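PDB 3BJB: probable transcriptional regulator, TetR family protein from Rhodococcus sp., which probably binds regulatory DNA through a helix-turn-helix motif and controls transcription, as TetR-family proteins generally do. Local coordinates for residues A31-M45 against L59-V73. Residues are numbered along the deposited sequence; the frame is centred on the assembly and turned at random.
With SO4 (sulfate ion), chain L.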
loop_
_atom_site.group_PDB
_atom_site.type_symbol
_atom_site.label_atom_id
_atom_site.label_comp_id
_atom_site.label_asym_id
_atom_site.label_seq_id
_atom_site.Cartn_x
_atom_site.Cartn_y
_atom_site.Cartn_z
ATOM N N ALA B 31 15.558 16.478 3.083
ATOM C CA ALA B 31 14.292 15.801 3.211
ATOM C C ALA B 31 14.575 14.422 3.800
ATOM O O ALA B 31 13.959 14.046 4.834
ATOM C CB ALA B 31 13.593 15.731 1.895
ATOM N N ILE B 32 15.564 13.732 3.207
ATOM C CA ILE B 32 16.007 12.403 3.657
ATOM C C ILE B 32 16.402 12.326 5.152
ATOM O O ILE B 32 15.921 11.428 5.864
ATOM C CB ILE B 32 17.119 11.817 2.740
ATOM C CG1 ILE B 32 16.539 11.453 1.374
ATOM C CG2 ILE B 32 17.791 10.578 3.380
ATOM C CD1 ILE B 32 17.555 11.496 0.269
ATOM N N GLU B 33 17.236 13.255 5.620
ATOM C CA GLU B 33 17.600 13.357 7.045
ATOM C C GLU B 33 16.419 13.599 7.974
ATOM O O GLU B 33 16.362 13.051 9.081
ATOM C CB GLU B 33 18.559 14.520 7.316
ATOM C CG GLU B 33 19.410 14.970 6.171
ATOM C CD GLU B 33 20.671 15.620 6.673
ATOM O OE1 GLU B 33 20.654 16.855 6.921
ATOM O OE2 GLU B 33 21.666 14.885 6.859
ATOM N N LEU B 34 15.489 14.447 7.560
ATOM C CA LEU B 34 14.354 14.704 8.436
ATOM C C LEU B 34 13.418 13.511 8.528
ATOM O O LEU B 34 12.965 13.151 9.616
ATOM C CB LEU B 34 13.652 16.005 8.077
ATOM C CG LEU B 34 14.485 17.122 8.721
ATOM C CD1 LEU B 34 14.999 18.211 7.731
ATOM C CD2 LEU B 34 13.727 17.701 9.901
ATOM N N ALA B 35 13.172 12.863 7.398
ATOM C CA ALA B 35 12.338 11.683 7.397
ATOM C C ALA B 35 13.084 10.567 8.087
ATOM O O ALA B 35 12.451 9.639 8.569
ATOM C CB ALA B 35 11.963 11.289 5.996
ATOM N N THR B 36 14.422 10.657 8.142
ATOM C CA THR B 36 15.220 9.667 8.875
ATOM C C THR B 36 15.114 9.879 10.386
ATOM O O THR B 36 15.176 8.914 11.157
ATOM C CB THR B 36 16.702 9.567 8.400
ATOM O OG1 THR B 36 16.749 8.887 7.140
ATOM C CG2 THR B 36 17.571 8.784 9.388
ATOM N N GLU B 37 14.898 11.113 10.811
ATOM C CA GLU B 37 14.871 11.416 12.237
ATOM C C GLU B 37 13.463 11.448 12.856
ATOM O O GLU B 37 13.315 11.365 14.067
ATOM C CB GLU B 37 15.619 12.725 12.512
ATOM C CG GLU B 37 17.016 12.751 11.898
ATOM C CD GLU B 37 17.601 14.168 11.685
ATOM O OE1 GLU B 37 18.825 14.266 11.423
ATOM O OE2 GLU B 37 16.859 15.179 11.772
ATOM N N LYS B 38 12.426 11.617 12.053
ATOM C CA LYS B 38 11.085 11.726 12.628
ATOM C C LYS B 38 10.200 11.156 11.579
ATOM O O LYS B 38 10.518 11.266 10.401
ATOM C CB LYS B 38 10.666 13.176 12.864
ATOM C CG LYS B 38 11.777 14.209 12.743
ATOM C CD LYS B 38 11.397 15.636 13.187
ATOM C CE LYS B 38 12.709 16.473 13.396
ATOM N NZ LYS B 38 12.623 17.849 14.013
ATOM N N GLU B 39 9.104 10.545 12.011
ATOM C CA GLU B 39 7.961 10.227 11.154
ATOM C C GLU B 39 7.511 11.400 10.219
ATOM O O GLU B 39 7.885 12.584 10.429
ATOM C CB GLU B 39 6.813 9.803 12.055
ATOM C CG GLU B 39 6.512 10.911 13.046
ATOM C CD GLU B 39 5.438 10.551 14.040
ATOM O OE1 GLU B 39 4.317 10.149 13.598
ATOM O OE2 GLU B 39 5.735 10.696 15.268
ATOM N N LEU B 40 6.698 11.059 9.203
ATOM C CA LEU B 40 6.305 11.995 8.133
ATOM C C LEU B 40 5.531 13.173 8.738
ATOM O O LEU B 40 5.835 14.323 8.460
ATOM C CB LEU B 40 5.428 11.277 7.095
ATOM C CG LEU B 40 5.431 11.445 5.564
ATOM C CD1 LEU B 40 4.090 11.047 5.016
ATOM C CD2 LEU B 40 5.790 12.793 5.082
ATOM N N ALA B 41 4.549 12.875 9.587
ATOM C CA ALA B 41 3.711 13.887 10.246
ATOM C C ALA B 41 4.508 14.978 10.961
ATOM O O ALA B 41 4.050 16.107 11.106
ATOM C CB ALA B 41 2.745 13.206 11.231
ATOM N N ARG B 42 5.724 14.641 11.371
ATOM C CA ARG B 42 6.574 15.562 12.064
ATOM C C ARG B 42 7.631 16.183 11.150
ATOM O O ARG B 42 8.575 16.802 11.629
ATOM C CB ARG B 42 7.205 14.824 13.238
ATOM C CG ARG B 42 6.199 14.526 14.363
ATOM C CD ARG B 42 6.806 13.737 15.523
ATOM N NE ARG B 42 7.828 14.528 16.222
ATOM C CZ ARG B 42 7.719 14.979 17.470
ATOM N NH1 ARG B 42 6.638 14.703 18.200
ATOM N NH2 ARG B 42 8.711 15.687 17.990
ATOM N N VAL B 43 7.474 16.022 9.834
ATOM C CA VAL B 43 8.427 16.606 8.880
ATOM C C VAL B 43 7.830 17.840 8.229
ATOM O O VAL B 43 6.855 17.755 7.492
ATOM C CB VAL B 43 8.878 15.615 7.797
ATOM C CG1 VAL B 43 9.841 16.282 6.847
ATOM C CG2 VAL B 43 9.531 14.389 8.434
ATOM N N GLN B 44 8.428 18.994 8.482
ATOM C CA GLN B 44 7.821 20.211 8.005
ATOM C C GLN B 44 8.619 20.927 6.967
ATOM O O GLN B 44 9.845 20.996 7.030
ATOM C CB GLN B 44 7.489 21.134 9.155
ATOM C CG GLN B 44 6.271 20.663 9.951
ATOM C CD GLN B 44 6.484 20.880 11.430
ATOM O OE1 GLN B 44 5.636 20.528 12.249
ATOM N NE2 GLN B 44 7.633 21.458 11.784
HETATM N N MSE B 45 7.895 21.474 6.003
HETATM C CA MSE B 45 8.502 22.094 4.851
HETATM C C MSE B 45 9.492 23.176 5.245
HETATM O O MSE B 45 10.538 23.318 4.612
HETATM C CB MSE B 45 7.411 22.617 3.932
HETATM C CG MSE B 45 6.572 21.492 3.354
HETATM SE SE MSE B 45 7.627 20.356 2.123
HETATM C CE MSE B 45 7.505 21.458 0.510
ATOM N N LEU B 59 11.688 26.273 -2.136
ATOM C CA LEU B 59 11.315 24.893 -1.909
ATOM C C LEU B 59 9.910 24.576 -2.433
ATOM O O LEU B 59 9.669 23.479 -2.981
ATOM C CB LEU B 59 11.420 24.558 -0.414
ATOM C CG LEU B 59 11.166 23.100 0.032
ATOM C CD1 LEU B 59 12.370 22.185 -0.212
ATOM C CD2 LEU B 59 10.765 23.079 1.473
ATOM N N TYR B 60 8.984 25.515 -2.257
ATOM C CA TYR B 60 7.588 25.256 -2.610
ATOM C C TYR B 60 7.454 25.266 -4.121
ATOM O O TYR B 60 6.770 24.423 -4.717
ATOM C CB TYR B 60 6.635 26.246 -1.929
ATOM C CG TYR B 60 6.118 25.775 -0.588
ATOM C CD1 TYR B 60 6.354 26.508 0.578
ATOM C CD2 TYR B 60 5.382 24.588 -0.477
ATOM C CE1 TYR B 60 5.864 26.076 1.820
ATOM C CE2 TYR B 60 4.889 24.148 0.768
ATOM C CZ TYR B 60 5.140 24.905 1.897
ATOM O OH TYR B 60 4.685 24.473 3.106
ATOM N N ARG B 61 8.157 26.210 -4.722
ATOM C CA ARG B 61 8.344 26.263 -6.160
ATOM C C ARG B 61 8.771 24.896 -6.722
ATOM O O ARG B 61 8.223 24.405 -7.713
ATOM C CB ARG B 61 9.413 27.298 -6.475
ATOM C CG ARG B 61 9.245 27.973 -7.787
ATOM C CD ARG B 61 10.466 28.804 -8.096
ATOM N NE ARG B 61 10.305 29.516 -9.356
ATOM C CZ ARG B 61 10.295 28.942 -10.559
ATOM N NH1 ARG B 61 10.140 29.701 -11.643
ATOM N NH2 ARG B 61 10.436 27.623 -10.683
ATOM N N TYR B 62 9.750 24.275 -6.088
ATOM C CA TYR B 62 10.229 23.020 -6.617
ATOM C C TYR B 62 9.458 21.791 -6.147
ATOM O O TYR B 62 9.476 20.764 -6.818
ATOM C CB TYR B 62 11.747 22.889 -6.458
ATOM C CG TYR B 62 12.444 23.452 -7.656
ATOM C CD1 TYR B 62 12.987 24.739 -7.640
ATOM C CD2 TYR B 62 12.508 22.718 -8.840
ATOM C CE1 TYR B 62 13.621 25.278 -8.794
ATOM C CE2 TYR B 62 13.132 23.226 -9.973
ATOM C CZ TYR B 62 13.679 24.504 -9.950
ATOM O OH TYR B 62 14.279 24.978 -11.086
ATOM N N PHE B 63 8.772 21.896 -5.008
ATOM C CA PHE B 63 7.900 20.803 -4.542
ATOM C C PHE B 63 6.655 21.377 -3.862
ATOM O O PHE B 63 6.683 21.685 -2.675
ATOM C CB PHE B 63 8.649 19.800 -3.635
ATOM C CG PHE B 63 10.032 19.443 -4.115
ATOM C CD1 PHE B 63 10.232 18.384 -4.988
ATOM C CD2 PHE B 63 11.139 20.187 -3.714
ATOM C CE1 PHE B 63 11.508 18.072 -5.447
ATOM C CE2 PHE B 63 12.417 19.871 -4.168
ATOM C CZ PHE B 63 12.593 18.806 -5.019
ATOM N N PRO B 64 5.564 21.553 -4.633
ATOM C CA PRO B 64 4.373 22.255 -4.148
ATOM C C PRO B 64 3.813 21.757 -2.818
ATOM O O PRO B 64 3.292 22.568 -2.050
ATOM C CB PRO B 64 3.372 22.077 -5.297
ATOM C CG PRO B 64 4.247 22.018 -6.520
ATOM C CD PRO B 64 5.405 21.148 -6.043
ATOM N N SER B 65 3.895 20.460 -2.530
ATOM C CA SER B 65 3.643 20.027 -1.169
ATOM C C SER B 65 4.618 18.964 -0.729
ATOM O O SER B 65 5.466 18.501 -1.498
ATOM C CB SER B 65 2.188 19.572 -0.941
ATOM O OG SER B 65 1.863 18.422 -1.689
ATOM N N LYS B 66 4.461 18.554 0.523
ATOM C CA LYS B 66 5.309 17.546 1.095
ATOM C C LYS B 66 5.245 16.230 0.335
ATOM O O LYS B 66 6.284 15.611 0.122
ATOM C CB LYS B 66 4.945 17.350 2.554
ATOM C CG LYS B 66 6.014 16.649 3.292
ATOM C CD LYS B 66 5.891 16.908 4.746
ATOM C CE LYS B 66 4.792 16.073 5.382
ATOM N NZ LYS B 66 4.426 16.714 6.663
ATOM N N THR B 67 4.038 15.800 -0.053
ATOM C CA THR B 67 3.876 14.543 -0.774
ATOM C C THR B 67 4.610 14.619 -2.128
ATOM O O THR B 67 5.164 13.610 -2.594
ATOM C CB THR B 67 2.383 14.066 -0.927
ATOM O OG1 THR B 67 1.622 15.109 -1.490
ATOM C CG2 THR B 67 1.725 13.717 0.412
ATOM N N HIS B 68 4.680 15.816 -2.713
ATOM C CA HIS B 68 5.498 16.020 -3.923
ATOM C C HIS B 68 6.961 15.733 -3.628
ATOM O O HIS B 68 7.637 15.031 -4.383
ATOM C CB HIS B 68 5.437 17.469 -4.453
ATOM C CG HIS B 68 4.184 17.821 -5.194
ATOM N ND1 HIS B 68 3.002 18.138 -4.552
ATOM C CD2 HIS B 68 3.949 17.973 -6.521
ATOM C CE1 HIS B 68 2.084 18.440 -5.456
ATOM N NE2 HIS B 68 2.633 18.350 -6.657
ATOM N N LEU B 69 7.456 16.327 -2.549
ATOM C CA LEU B 69 8.854 16.215 -2.200
ATOM C C LEU B 69 9.237 14.759 -1.978
ATOM O O LEU B 69 10.184 14.268 -2.604
ATOM C CB LEU B 69 9.175 17.080 -0.997
ATOM C CG LEU B 69 10.508 16.880 -0.313
ATOM C CD1 LEU B 69 11.656 17.432 -1.186
ATOM C CD2 LEU B 69 10.426 17.596 1.038
ATOM N N PHE B 70 8.482 14.045 -1.137
ATOM C CA PHE B 70 8.810 12.639 -0.891
ATOM C C PHE B 70 8.605 11.653 -2.051
ATOM O O PHE B 70 9.204 10.584 -2.079
ATOM C CB PHE B 70 8.186 12.172 0.399
ATOM C CG PHE B 70 8.830 12.759 1.560
ATOM C CD1 PHE B 70 10.085 12.335 1.945
ATOM C CD2 PHE B 70 8.206 13.788 2.268
ATOM C CE1 PHE B 70 10.723 12.918 3.050
ATOM C CE2 PHE B 70 8.832 14.367 3.374
ATOM C CZ PHE B 70 10.093 13.936 3.751
ATOM N N VAL B 71 7.804 12.041 -3.026
ATOM C CA VAL B 71 7.711 11.303 -4.269
ATOM C C VAL B 71 8.990 11.499 -5.069
ATOM O O VAL B 71 9.552 10.540 -5.586
ATOM C CB VAL B 71 6.492 11.744 -5.077
ATOM C CG1 VAL B 71 6.634 11.312 -6.547
ATOM C CG2 VAL B 71 5.223 11.171 -4.452
ATOM N N ALA B 72 9.466 12.737 -5.145
ATOM C CA ALA B 72 10.758 13.028 -5.768
ATOM C C ALA B 72 11.904 12.354 -5.008
ATOM O O ALA B 72 12.888 11.971 -5.626
ATOM C CB ALA B 72 10.995 14.537 -5.859
ATOM N N VAL B 73 11.801 12.231 -3.677
ATOM C CA VAL B 73 12.850 11.545 -2.900
ATOM C C VAL B 73 12.870 10.083 -3.305
ATOM O O VAL B 73 13.926 9.553 -3.593
ATOM C CB VAL B 73 12.702 11.687 -1.355
ATOM C CG1 VAL B 73 13.465 10.598 -0.633
ATOM C CG2 VAL B 73 13.201 13.035 -0.876
HETATM S S SO4 L . 0.785 16.873 2.721
HETATM O O1 SO4 L . 0.459 15.482 3.049
HETATM O O2 SO4 L . 1.292 16.922 1.345
HETATM O O3 SO4 L . -0.418 17.709 2.854
HETATM O O4 SO4 L . 1.792 17.363 3.667
#
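Lys66, in the first turn of helix 66-86, grips two carbonyls of the loop that follows helix 22-37. Its chain leaves CA opposite the backbone N (chi1 -163°) and turns at chi3, which brings NZ to Val43 O at 2.8 Å, in the carbonyl plane with a C=O...N angle of 155°; a weak second bond goes to Leu40 O. The Leu40 side chain runs antiparallel to that of Lys66, and its CD2 also meets Phe70 CE2 at 3.8 Å. That ring touches both the loop and helix 22-37: Val43 CG1 lies at its edge, 3.9 Å from CZ, while Ala35 CB approaches CE1 obliquely at 3.6 Å. Ala31 CB fits between Leu69 CD2 and Val73 CG2. Ser123 and Met120 of helix 114-126 touch Phe70 and Val73. Farther on, selenomethionine Met45, at the start of the predicted helix-turn-helix, is a knob among Leu59, Tyr60, Lys66 and Leu69; its turns at chi2 and chi3 fold CE toward Leu59 and to 3.8 Å from Tyr60 CE2. Apolar packing thus fastens helix 22-37 to helix 66-86, while the ammonium, bound more firmly to Val43 O than to Leu40 O, and the aliphatic chain against Leu40 probably hold the loop on that first turn.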